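Local atomic coordinates of SusD homolog (Bacteroides thetaiotaomicron, PDB entry 3SGH), a protein that probably binds glycans at the bacterial cell surface, as expected of a SusD-like outer-membrane lipoprotein, although its own sugar ligand is not established. Residues I395-G400 against E408-Q413; A135-E140 against N465-N470; G288-P293 against T383-T388. All coordinates share one frame; numbering follows the deposited sequence.

Contact 1. Residues I395-G400 against E408-Q413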
ATOM      1  N   ILE A 395       7.002   4.777 -21.628  1.00 19.04           N
ATOM      2  CA  ILE A 395       7.102   3.390 -21.182  1.00 17.90           C
ATOM      3  C   ILE A 395       8.400   2.679 -21.525  1.00 19.33           C
ATOM      4  O   ILE A 395       9.033   2.059 -20.658  1.00 18.45           O
ATOM      5  CB  ILE A 395       5.952   2.556 -21.781  1.00 18.79           C
ATOM      6  CG1 ILE A 395       4.563   3.133 -21.377  1.00 19.50           C
ATOM      7  CG2 ILE A 395       6.088   1.031 -21.377  1.00 18.37           C
ATOM      8  CD1 ILE A 395       3.468   2.797 -22.383  1.00 18.95           C
ATOM      9  N   LYS A 396       8.805   2.760 -22.798  1.00 19.67           N
ATOM     10  CA  LYS A 396      10.001   2.039 -23.264  0.50 20.53           C
ATOM     11  C   LYS A 396      11.221   2.419 -22.451  1.00 19.82           C
ATOM     12  O   LYS A 396      11.500   3.604 -22.246  1.00 19.71           O
ATOM     13  CB  LYS A 396      10.292   2.326 -24.744  0.50 21.02           C
ATOM     14  CG  LYS A 396      11.495   1.564 -25.351  0.50 23.55           C
ATOM     15  CD  LYS A 396      12.276   2.467 -26.312  0.50 26.78           C
ATOM     16  CE  LYS A 396      13.027   1.689 -27.395  0.50 27.67           C
ATOM     17  NZ  LYS A 396      13.846   0.542 -26.876  0.50 27.55           N
ATOM     18  N   TRP A 397      11.948   1.411 -22.004  1.00 19.82           N
ATOM     19  CA  TRP A 397      13.184   1.605 -21.271  1.00 21.29           C
ATOM     20  C   TRP A 397      14.230   2.298 -22.142  1.00 23.48           C
ATOM     21  O   TRP A 397      14.409   1.945 -23.313  1.00 23.23           O
ATOM     22  CB  TRP A 397      13.754   0.295 -20.768  1.00 20.51           C
ATOM     23  CG  TRP A 397      14.881   0.552 -19.833  1.00 20.54           C
ATOM     24  CD1 TRP A 397      16.213   0.558 -20.127  1.00 22.37           C
ATOM     25  CD2 TRP A 397      14.772   0.916 -18.460  1.00 20.91           C
ATOM     26  NE1 TRP A 397      16.934   0.884 -19.010  1.00 22.38           N
ATOM     27  CE2 TRP A 397      16.066   1.104 -17.972  1.00 21.77           C
ATOM     28  CE3 TRP A 397      13.697   1.078 -17.585  1.00 21.89           C
ATOM     29  CZ2 TRP A 397      16.309   1.463 -16.668  1.00 20.29           C
ATOM     30  CZ3 TRP A 397      13.945   1.427 -16.299  1.00 23.28           C
ATOM     31  CH2 TRP A 397      15.232   1.620 -15.846  1.00 22.84           C
ATOM     32  N   GLU A 398      14.869   3.298 -21.547  1.00 24.80           N
ATOM     33  CA  GLU A 398      15.917   4.068 -22.195  0.50 26.60           C
ATOM     34  C   GLU A 398      17.199   3.977 -21.367  1.00 27.39           C
ATOM     35  O   GLU A 398      17.270   4.538 -20.284  1.00 25.84           O
ATOM     36  CB  GLU A 398      15.463   5.515 -22.325  0.50 26.90           C
ATOM     37  CG  GLU A 398      14.103   5.670 -23.010  0.50 28.45           C
ATOM     38  CD  GLU A 398      13.769   7.096 -23.367  0.50 29.70           C
ATOM     39  OE1 GLU A 398      13.852   7.957 -22.463  0.50 32.90           O
ATOM     40  OE2 GLU A 398      13.394   7.340 -24.541  0.50 28.66           O
ATOM     41  N   ASP A 399      18.212   3.278 -21.883  1.00 29.98           N
ATOM     42  CA  ASP A 399      19.466   3.053 -21.160  1.00 32.20           C
ATOM     43  C   ASP A 399      20.218   4.367 -20.871  1.00 32.08           C
ATOM     44  O   ASP A 399      20.945   4.480 -19.891  1.00 32.14           O
ATOM     45  CB  ASP A 399      20.385   2.100 -21.953  1.00 34.07           C
ATOM     46  CG  ASP A 399      20.094   0.594 -21.686  1.00 39.04           C
ATOM     47  OD1 ASP A 399      19.430   0.219 -20.675  1.00 43.15           O
ATOM     48  OD2 ASP A 399      20.586  -0.243 -22.494  1.00 45.73           O
ATOM     49  N   GLY A 400      19.994   5.357 -21.714  1.00 32.13           N
ATOM     50  CA  GLY A 400      20.662   6.649 -21.611  1.00 32.38           C
ATOM     51  C   GLY A 400      19.905   7.706 -20.826  1.00 31.51           C
ATOM     52  O   GLY A 400      20.431   8.792 -20.634  1.00 31.79           O
ATOM     53  N   GLU A 408      11.670   7.427 -12.108  1.00 18.00           N
ATOM     54  CA  GLU A 408      10.253   7.727 -12.311  1.00 17.35           C
ATOM     55  C   GLU A 408       9.602   6.656 -13.192  1.00 16.80           C
ATOM     56  O   GLU A 408       8.469   6.242 -12.933  1.00 16.09           O
ATOM     57  CB  GLU A 408      10.056   9.101 -12.930  1.00 18.03           C
ATOM     58  CG  GLU A 408       8.569   9.444 -13.091  1.00 18.42           C
ATOM     59  CD  GLU A 408       8.251  10.830 -13.588  1.00 19.53           C
ATOM     60  OE1 GLU A 408       9.172  11.592 -13.985  1.00 18.56           O
ATOM     61  OE2 GLU A 408       7.020  11.161 -13.543  1.00 17.75           O
ATOM     62  N   ARG A 409      10.340   6.184 -14.183  1.00 16.42           N
ATOM     63  CA  ARG A 409       9.864   5.122 -15.041  1.00 17.08           C
ATOM     64  C   ARG A 409       9.578   3.842 -14.251  1.00 16.05           C
ATOM     65  O   ARG A 409       8.470   3.277 -14.337  1.00 15.89           O
ATOM     66  CB  ARG A 409      10.891   4.844 -16.139  1.00 16.86           C
ATOM     67  CG  ARG A 409      10.459   3.779 -17.113  1.00 19.44           C
ATOM     68  CD  ARG A 409      11.305   3.792 -18.380  1.00 21.17           C
ATOM     69  NE  ARG A 409      10.954   4.932 -19.221  1.00 20.95           N
ATOM     70  CZ  ARG A 409      11.709   5.991 -19.512  1.00 22.77           C
ATOM     71  NH1 ARG A 409      12.970   6.110 -19.093  1.00 23.49           N
ATOM     72  NH2 ARG A 409      11.198   6.936 -20.288  1.00 23.43           N
ATOM     73  N   VAL A 410      10.571   3.397 -13.471  1.00 15.78           N
ATOM     74  CA  VAL A 410      10.377   2.232 -12.605  1.00 15.39           C
ATOM     75  C   VAL A 410       9.157   2.393 -11.662  1.00 14.69           C
ATOM     76  O   VAL A 410       8.281   1.537 -11.578  1.00 14.91           O
ATOM     77  CB  VAL A 410      11.670   1.902 -11.855  1.00 15.73           C
ATOM     78  CG1 VAL A 410      11.464   0.923 -10.698  1.00 16.06           C
ATOM     79  CG2 VAL A 410      12.747   1.390 -12.859  1.00 14.76           C
ATOM     80  N   LEU A 411       9.135   3.480 -10.890  1.00 14.38           N
ATOM     81  CA  LEU A 411       8.087   3.673  -9.907  1.00 14.37           C
ATOM     82  C   LEU A 411       6.703   3.949 -10.482  1.00 15.27           C
ATOM     83  O   LEU A 411       5.692   3.566  -9.873  1.00 16.06           O
ATOM     84  CB  LEU A 411       8.487   4.770  -8.916  1.00 14.31           C
ATOM     85  CG  LEU A 411       9.731   4.393  -8.148  1.00 17.38           C
ATOM     86  CD1 LEU A 411      10.026   5.486  -7.115  1.00 14.05           C
ATOM     87  CD2 LEU A 411       9.566   3.032  -7.491  1.00 15.19           C
ATOM     88  N   THR A 412       6.625   4.561 -11.652  1.00 15.54           N
ATOM     89  CA  THR A 412       5.325   4.712 -12.335  1.00 14.70           C
ATOM     90  C   THR A 412       4.729   3.360 -12.767  1.00 15.14           C
ATOM     91  O   THR A 412       3.534   3.088 -12.516  1.00 14.87           O
ATOM     92  CB  THR A 412       5.424   5.698 -13.521  1.00 15.09           C
ATOM     93  OG1 THR A 412       5.887   6.957 -13.021  1.00 15.06           O
ATOM     94  CG2 THR A 412       4.039   5.907 -14.199  1.00 15.29           C
ATOM     95  N   GLN A 413       5.502   2.525 -13.473  1.00 14.39           N
ATOM     96  CA  GLN A 413       5.007   1.186 -13.847  1.00 14.73           C
ATOM     97  C   GLN A 413       4.781   0.316 -12.594  1.00 15.04           C
ATOM     98  O   GLN A 413       3.850  -0.467 -12.539  1.00 15.25           O
ATOM     99  CB  GLN A 413       5.914   0.498 -14.858  1.00 15.16           C
ATOM    100  CG  GLN A 413       5.856   1.146 -16.212  1.00 16.23           C
ATOM    101  CD  GLN A 413       4.487   0.962 -16.887  1.00 15.67           C
ATOM    102  OE1 GLN A 413       3.844  -0.028 -16.681  1.00 15.60           O
ATOM    103  NE2 GLN A 413       4.052   1.943 -17.656  1.00 15.81           N
TER
HETATM  104  O   HOH W   1      15.054   4.084 -18.558  1.00 21.41           O

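Contact 2. Residues A135-E140 against N465-N470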
ATOM      1  N   ALA A 135       1.865   1.127  26.919  1.00 28.18           N
ATOM      2  CA  ALA A 135       3.175   0.751  26.396  1.00 25.60           C
ATOM      3  C   ALA A 135       3.903   1.976  25.879  1.00 23.94           C
ATOM      4  O   ALA A 135       3.337   2.762  25.129  1.00 22.04           O
ATOM      5  CB  ALA A 135       3.051  -0.269  25.251  1.00 26.43           C
ATOM      6  N   PRO A 136       5.184   2.107  26.214  1.00 22.29           N
ATOM      7  CA  PRO A 136       6.006   3.110  25.544  1.00 21.39           C
ATOM      8  C   PRO A 136       6.115   2.931  24.042  1.00 20.51           C
ATOM      9  O   PRO A 136       6.010   1.797  23.494  1.00 18.96           O
ATOM     10  CB  PRO A 136       7.388   2.938  26.208  1.00 21.45           C
ATOM     11  CG  PRO A 136       7.078   2.393  27.538  1.00 23.98           C
ATOM     12  CD  PRO A 136       5.925   1.439  27.295  1.00 22.46           C
ATOM     13  N   TYR A 137       6.299   4.059  23.367  1.00 19.89           N
ATOM     14  CA  TYR A 137       6.446   4.064  21.911  1.00 20.41           C
ATOM     15  C   TYR A 137       7.900   3.799  21.545  1.00 19.80           C
ATOM     16  O   TYR A 137       8.793   4.266  22.216  1.00 21.05           O
ATOM     17  CB  TYR A 137       6.002   5.406  21.302  1.00 19.79           C
ATOM     18  CG  TYR A 137       4.485   5.564  21.143  1.00 19.72           C
ATOM     19  CD1 TYR A 137       3.608   5.332  22.217  1.00 21.28           C
ATOM     20  CD2 TYR A 137       3.923   5.920  19.914  1.00 18.33           C
ATOM     21  CE1 TYR A 137       2.221   5.477  22.063  1.00 19.77           C
ATOM     22  CE2 TYR A 137       2.546   6.061  19.770  1.00 19.64           C
ATOM     23  CZ  TYR A 137       1.703   5.847  20.866  1.00 19.63           C
ATOM     24  OH  TYR A 137       0.334   5.974  20.746  1.00 19.42           O
ATOM     25  N   ASP A 138       8.119   3.031  20.474  1.00 19.60           N
ATOM     26  CA  ASP A 138       9.439   2.987  19.803  1.00 19.82           C
ATOM     27  C   ASP A 138       9.537   4.195  18.841  1.00 19.87           C
ATOM     28  O   ASP A 138       8.555   4.548  18.160  1.00 18.86           O
ATOM     29  CB  ASP A 138       9.582   1.738  18.935  1.00 20.39           C
ATOM     30  CG  ASP A 138       9.651   0.432  19.739  1.00 21.44           C
ATOM     31  OD1 ASP A 138       9.883   0.466  20.947  1.00 23.89           O
ATOM     32  OD2 ASP A 138       9.447  -0.634  19.114  1.00 24.90           O
ATOM     33  N   ASN A 139      10.708   4.813  18.735  1.00 19.94           N
ATOM     34  CA  ASN A 139      10.881   5.750  17.634  1.00 19.48           C
ATOM     35  C   ASN A 139      10.962   4.959  16.332  1.00 18.41           C
ATOM     36  O   ASN A 139      11.012   3.728  16.346  1.00 16.41           O
ATOM     37  CB  ASN A 139      12.047   6.705  17.871  1.00 20.21           C
ATOM     38  CG  ASN A 139      13.405   6.042  17.829  1.00 22.10           C
ATOM     39  OD1 ASN A 139      13.568   4.940  17.352  1.00 21.18           O
ATOM     40  ND2 ASN A 139      14.382   6.729  18.341  1.00 29.79           N
ATOM     41  N   GLU A 140      10.887   5.650  15.204  1.00 16.85           N
ATOM     42  CA  GLU A 140      10.756   4.962  13.944  1.00 17.15           C
ATOM     43  C   GLU A 140      11.994   4.115  13.639  1.00 16.87           C
ATOM     44  O   GLU A 140      11.864   2.966  13.255  1.00 15.73           O
ATOM     45  CB  GLU A 140      10.436   5.941  12.835  1.00 16.28           C
ATOM     46  CG  GLU A 140       9.016   6.549  12.976  1.00 16.40           C
ATOM     47  CD  GLU A 140       8.837   7.767  12.092  1.00 17.58           C
ATOM     48  OE1 GLU A 140       8.577   7.542  10.894  1.00 16.84           O
ATOM     49  OE2 GLU A 140       8.966   8.935  12.574  1.00 17.08           O
ATOM     50  N   ASN A 465      -5.668   9.766  25.602  1.00 19.28           N
ATOM     51  CA  ASN A 465      -6.556   9.640  26.744  1.00 19.41           C
ATOM     52  C   ASN A 465      -6.077   8.568  27.732  1.00 19.10           C
ATOM     53  O   ASN A 465      -6.059   8.836  28.914  1.00 19.72           O
ATOM     54  CB  ASN A 465      -7.991   9.326  26.238  1.00 19.51           C
ATOM     55  CG  ASN A 465      -8.746  10.566  25.814  1.00 21.32           C
ATOM     56  OD1 ASN A 465      -8.352  11.690  26.130  1.00 23.16           O
ATOM     57  ND2 ASN A 465      -9.875  10.362  25.155  1.00 21.09           N
ATOM     58  N   ASN A 466      -5.645   7.416  27.220  1.00 19.58           N
ATOM     59  CA  ASN A 466      -5.279   6.246  28.031  1.00 20.46           C
ATOM     60  C   ASN A 466      -3.810   5.889  28.107  1.00 21.37           C
ATOM     61  O   ASN A 466      -3.422   5.022  28.906  1.00 23.35           O
ATOM     62  CB  ASN A 466      -6.053   5.033  27.540  1.00 20.01           C
ATOM     63  CG  ASN A 466      -7.544   5.278  27.562  1.00 19.90           C
ATOM     64  OD1 ASN A 466      -8.134   5.420  28.635  1.00 20.03           O
ATOM     65  ND2 ASN A 466      -8.141   5.356  26.395  1.00 20.64           N
ATOM     66  N   ASN A 467      -2.990   6.513  27.268  1.00 21.13           N
ATOM     67  CA  ASN A 467      -1.562   6.259  27.266  1.00 21.01           C
ATOM     68  C   ASN A 467      -0.832   7.603  27.133  1.00 21.23           C
ATOM     69  O   ASN A 467       0.135   7.746  26.376  1.00 21.38           O
ATOM     70  CB  ASN A 467      -1.227   5.308  26.122  1.00 20.37           C
ATOM     71  CG  ASN A 467       0.185   4.722  26.207  1.00 20.37           C
ATOM     72  OD1 ASN A 467       0.827   4.722  27.262  1.00 19.06           O
ATOM     73  ND2 ASN A 467       0.667   4.208  25.077  1.00 19.19           N
ATOM     74  N   LYS A 468      -1.297   8.572  27.919  1.00 21.68           N
ATOM     75  CA  LYS A 468      -0.927   9.966  27.761  1.00 22.66           C
ATOM     76  C   LYS A 468       0.579  10.299  27.835  1.00 22.17           C
ATOM     77  O   LYS A 468       1.104  10.979  26.962  1.00 20.81           O
ATOM     78  CB  LYS A 468      -1.630  10.809  28.813  1.00 23.54           C
ATOM     79  CG  LYS A 468      -1.494  12.334  28.601  1.00 27.73           C
ATOM     80  CD  LYS A 468      -2.224  13.063  29.749  1.00 32.74           C
ATOM     81  CE  LYS A 468      -1.882  14.517  29.768  1.00 37.67           C
ATOM     82  NZ  LYS A 468      -2.297  15.140  28.484  1.00 41.47           N
ATOM     83  N   ALA A 469       1.234   9.867  28.897  1.00 21.84           N
ATOM     84  CA  ALA A 469       2.660  10.136  29.078  1.00 22.46           C
ATOM     85  C   ALA A 469       3.465   9.553  27.903  1.00 21.74           C
ATOM     86  O   ALA A 469       4.339  10.229  27.341  1.00 21.89           O
ATOM     87  CB  ALA A 469       3.168   9.580  30.508  1.00 22.87           C
ATOM     88  N   ASN A 470       3.145   8.336  27.460  1.00 20.45           N
ATOM     89  CA  ASN A 470       3.959   7.732  26.413  1.00 20.95           C
ATOM     90  C   ASN A 470       3.706   8.354  25.040  1.00 20.12           C
ATOM     91  O   ASN A 470       4.628   8.566  24.269  1.00 19.73           O
ATOM     92  CB  ASN A 470       3.753   6.208  26.374  1.00 20.99           C
ATOM     93  CG  ASN A 470       4.329   5.510  27.604  1.00 21.72           C
ATOM     94  OD1 ASN A 470       5.345   5.927  28.116  1.00 26.02           O
ATOM     95  ND2 ASN A 470       3.677   4.452  28.080  1.00 20.44           N
TER
HETATM   96  O   HOH W   2       6.581   6.665  24.497  1.00 20.16           O

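Contact 3. Residues G288-P293 against T383-T388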
ATOM      1  N   GLY A 288     -10.425  14.965  -3.691  1.00 14.76           N
ATOM      2  CA  GLY A 288     -10.264  16.329  -3.252  1.00 15.64           C
ATOM      3  C   GLY A 288     -10.808  17.299  -4.320  1.00 15.62           C
ATOM      4  O   GLY A 288     -10.146  18.271  -4.695  1.00 15.82           O
ATOM      5  N   SER A 289     -12.010  17.020  -4.799  1.00 15.26           N
ATOM      6  CA  SER A 289     -12.604  17.762  -5.922  1.00 15.35           C
ATOM      7  C   SER A 289     -12.933  19.211  -5.580  1.00 16.52           C
ATOM      8  O   SER A 289     -13.029  19.589  -4.405  1.00 16.04           O
ATOM      9  CB  SER A 289     -13.856  16.989  -6.378  1.00 16.04           C
ATOM     10  OG  SER A 289     -14.642  16.608  -5.266  1.00 15.09           O
ATOM     11  N   ALA A 290     -13.118  20.031  -6.622  1.00 16.76           N
ATOM     12  CA  ALA A 290     -13.479  21.435  -6.465  1.00 17.43           C
ATOM     13  C   ALA A 290     -14.785  21.578  -5.714  1.00 18.20           C
ATOM     14  O   ALA A 290     -14.940  22.499  -4.937  1.00 18.12           O
ATOM     15  CB  ALA A 290     -13.542  22.137  -7.817  1.00 17.63           C
ATOM     16  N   GLU A 291     -15.736  20.692  -5.984  1.00 17.60           N
ATOM     17  CA  GLU A 291     -16.966  20.626  -5.216  1.00 17.51           C
ATOM     18  C   GLU A 291     -16.917  19.525  -4.127  1.00 15.95           C
ATOM     19  O   GLU A 291     -16.185  18.528  -4.243  1.00 16.91           O
ATOM     20  CB  GLU A 291     -18.154  20.415  -6.160  1.00 16.83           C
ATOM     21  CG  GLU A 291     -18.522  18.975  -6.529  1.00 17.64           C
ATOM     22  CD  GLU A 291     -17.428  18.177  -7.273  1.00 20.47           C
ATOM     23  OE1 GLU A 291     -16.493  18.803  -7.869  1.00 18.39           O
ATOM     24  OE2 GLU A 291     -17.569  16.919  -7.318  1.00 18.29           O
ATOM     25  N   ILE A 292     -17.680  19.718  -3.056  1.00 16.28           N
ATOM     26  CA  ILE A 292     -17.766  18.685  -1.972  1.00 16.29           C
ATOM     27  C   ILE A 292     -18.156  17.357  -2.633  1.00 16.63           C
ATOM     28  O   ILE A 292     -19.089  17.320  -3.416  1.00 17.10           O
ATOM     29  CB  ILE A 292     -18.831  19.091  -0.908  1.00 16.96           C
ATOM     30  CG1 ILE A 292     -18.342  20.296  -0.111  1.00 19.45           C
ATOM     31  CG2 ILE A 292     -19.156  17.946  -0.016  1.00 14.87           C
ATOM     32  CD1 ILE A 292     -19.421  21.042   0.664  1.00 20.67           C
ATOM     33  N   PRO A 293     -17.450  16.256  -2.330  1.00 16.85           N
ATOM     34  CA  PRO A 293     -17.689  14.977  -2.993  1.00 16.55           C
ATOM     35  C   PRO A 293     -19.055  14.441  -2.554  1.00 16.74           C
ATOM     36  O   PRO A 293     -19.340  14.457  -1.373  1.00 16.52           O
ATOM     37  CB  PRO A 293     -16.548  14.079  -2.478  1.00 16.51           C
ATOM     38  CG  PRO A 293     -15.542  14.954  -1.968  1.00 18.63           C
ATOM     39  CD  PRO A 293     -16.274  16.181  -1.463  1.00 17.45           C
ATOM     40  N   THR A 383     -15.361  21.398 -14.455  1.00 19.01           N
ATOM     41  CA  THR A 383     -14.037  21.646 -15.048  1.00 18.89           C
ATOM     42  C   THR A 383     -12.988  22.162 -14.066  1.00 17.80           C
ATOM     43  O   THR A 383     -11.817  22.136 -14.394  1.00 18.23           O
ATOM     44  CB  THR A 383     -14.059  22.554 -16.290  1.00 19.97           C
ATOM     45  OG1 THR A 383     -14.355  23.899 -15.887  1.00 21.72           O
ATOM     46  CG2 THR A 383     -15.051  22.027 -17.323  1.00 21.38           C
ATOM     47  N   GLY A 384     -13.393  22.582 -12.874  1.00 16.54           N
ATOM     48  CA  GLY A 384     -12.462  22.899 -11.797  1.00 17.57           C
ATOM     49  C   GLY A 384     -11.734  21.669 -11.254  1.00 17.53           C
ATOM     50  O   GLY A 384     -10.751  21.806 -10.510  1.00 17.42           O
ATOM     51  N   ASN A 385     -12.181  20.477 -11.677  1.00 16.36           N
ATOM     52  CA  ASN A 385     -11.500  19.238 -11.380  1.00 16.28           C
ATOM     53  C   ASN A 385     -10.433  18.871 -12.396  1.00 16.83           C
ATOM     54  O   ASN A 385      -9.657  17.945 -12.152  1.00 15.73           O
ATOM     55  CB  ASN A 385     -12.519  18.087 -11.257  1.00 15.82           C
ATOM     56  CG  ASN A 385     -13.411  18.265 -10.076  1.00 17.30           C
ATOM     57  OD1 ASN A 385     -12.947  18.708  -9.019  1.00 17.41           O
ATOM     58  ND2 ASN A 385     -14.651  17.899 -10.206  1.00 17.72           N
ATOM     59  N   ASN A 386     -10.380  19.588 -13.525  1.00 16.94           N
ATOM     60  CA  ASN A 386      -9.435  19.236 -14.568  1.00 18.18           C
ATOM     61  C   ASN A 386      -7.990  19.376 -14.059  1.00 17.68           C
ATOM     62  O   ASN A 386      -7.691  20.225 -13.248  1.00 18.83           O
ATOM     63  CB  ASN A 386      -9.621  20.112 -15.812  1.00 17.42           C
ATOM     64  CG  ASN A 386     -10.935  19.884 -16.550  1.00 18.65           C
ATOM     65  OD1 ASN A 386     -11.788  19.067 -16.174  1.00 17.56           O
ATOM     66  ND2 ASN A 386     -11.076  20.601 -17.657  1.00 19.51           N
ATOM     67  N   TYR A 387      -7.086  18.533 -14.550  1.00 17.84           N
ATOM     68  CA  TYR A 387      -5.725  18.519 -14.045  1.00 16.68           C
ATOM     69  C   TYR A 387      -4.708  18.180 -15.132  1.00 16.43           C
ATOM     70  O   TYR A 387      -4.884  17.229 -15.887  1.00 16.95           O
ATOM     71  CB  TYR A 387      -5.609  17.592 -12.818  1.00 16.48           C
ATOM     72  CG  TYR A 387      -4.341  17.796 -11.992  1.00 16.70           C
ATOM     73  CD1 TYR A 387      -4.234  18.812 -11.046  1.00 21.13           C
ATOM     74  CD2 TYR A 387      -3.248  16.961 -12.173  1.00 19.39           C
ATOM     75  CE1 TYR A 387      -3.050  18.995 -10.321  1.00 22.36           C
ATOM     76  CE2 TYR A 387      -2.090  17.129 -11.447  1.00 20.29           C
ATOM     77  CZ  TYR A 387      -1.994  18.137 -10.536  1.00 20.03           C
ATOM     78  OH  TYR A 387      -0.818  18.256  -9.855  1.00 25.20           O
ATOM     79  N   THR A 388      -3.660  18.989 -15.210  1.00 17.32           N
ATOM     80  CA  THR A 388      -2.539  18.744 -16.120  1.00 16.16           C
ATOM     81  C   THR A 388      -1.547  17.787 -15.470  1.00 16.64           C
ATOM     82  O   THR A 388      -0.997  18.058 -14.389  1.00 16.51           O
ATOM     83  CB  THR A 388      -1.833  20.061 -16.519  1.00 17.25           C
ATOM     84  OG1 THR A 388      -2.778  21.018 -17.051  1.00 18.66           O
ATOM     85  CG2 THR A 388      -0.729  19.754 -17.527  1.00 16.98           C
TER

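Contact 1. Residues I395-G400 against E408-Q413
Helix 403-417 meets the loop leading into it, where the Arg409 side chain reaches across to the Trp397 ring and to the carbonyl oxygens of Ile395 and Lys396. CG of Arg409 is anti to the backbone N (chi1 -178°), and a bend at chi3 (-74°) places NE. The CD atom of Arg409 lies 3.7 Å from CE3 of Trp397, with guanidinium and indole planes 74° apart, so the two do not stack. Lys396 O stands over one guanidinium face, 3.3 Å from Arg409 NE, at too poor an angle for a hydrogen bond; NE bonds instead to Thr394 O. This is a local closure within the helix-rich SusD-like fold, and helix 340-354 packs on both Trp397 and Arg409. At the indole edge, Trp397 CZ3 touches Val410 CG2 at 3.6 Å. Water 1 sits over the ring centre, accepting from Glu398 N at 3.1 Å and from Arg409 NH1 at 3.0 Å. The salt bridge between Glu398 OE1 and Arg409 NH2 is long at 3.6 Å, and doubtful because Glu398 has two conformers. Further along the helix, Gln413 NE2 rests 3.9 Å from Ile395 CG1, its amide held by Tyr363 and Arg266.

Contact 2. Residues A135-E140 against N465-N470
The loop backbone comes closest to the helix at Pro136 and Asn470, whose CA atoms are 5.1 Å apart; Asn467 sits at the break where helix 461-466 gives way to helix 468-477. A chi1 of -167° puts CG of Asn467 anti to the backbone N, and from there ND2 donates to Ala135 O at 3.0 Å. That bond is nearly straight (173°) and lies in the amide plane, although the donor is tilted from the carbonyl plane of Ala135. The same nitrogen touches the edge of the Tyr137 ring, 3.6 Å from CE1. Asn470 ND2 donates to Asn467 OD1 at 3.0 Å, in the carbonyl plane on a lone pair, and also packs 3.3 Å from Ala135 C. Water 2 adds a bridge, accepting from Tyr137 N and donating to Asn470 O at 2.7 Å. An alanine in place of Asn467 would probably leave Ala135 O without this donor and the Asn470 amide freer to turn. Glu463 OE1 bonds both Asn467 ND2 and Tyr137 OH, so the Asn467 amide has partners for its oxygen and nitrogen alike, which implies a fixed rotation and ties the interhelical break to the loop preceding helix 140-162.

Contact 3. Residues G288-P293 against T383-T388
Asn385 holds CG anti to its carbonyl carbon (chi1 -66°), while Glu291 carries CG between backbone N and carbonyl carbon (chi1 87°), and a further bend at chi2 places its CD; the two side chains cross at about a right angle, with carboxylate and amide planes 64° apart. The contact joins two long loops of the SusD-like fold, one of them containing the 3-10 segment 383-385. Both ends of the Asn385 amide are used across it. Asn385 OD1 accepts from Ala290 N at 2.7 Å, in the carbonyl plane and nearly straight, and Asn385 ND2 donates to the syn lone pair of Glu291 OE1 at 3.1 Å. Asn385 OD1 also packs 3.3 Å from Ser289 CB. The second carboxylate oxygen, Glu291 OE2, bonds Tyr298 OH, and Asp376 OD2 is another acceptor for Asn385 ND2, so two carboxylates would tend to polarise this amide. The backbones approach most closely at Ala290 and Gly384, with CA atoms 5.6 Å apart; Ala290 CB points toward the turn and lies 3.9 Å from Gly384 O. Within the 288-293 loop, Ser289 OG donates to Glu291 O at 2.7 Å, nearly along the C=O axis.

Overall arrangement
The three contacts are separate: no two touch, and the nearest atoms of contacts 1 and 3 are still about 11 Å apart. Contacts 1 and 2 lie on opposite sides of the chain's centre, their centres about 42 Å from each other, while contact 3 is about 29 Å from contact 1 and about 39 Å from contact 2, centre to centre. The segments of contact 2 are 325 residues apart at their closest ends, so its span of sequence encloses both others; contact 3 closes before contact 1 begins, and the second segment of contact 3 shares a loop with the first of contact 1. With no ligand among the residues described, none can be assigned to a sugar site.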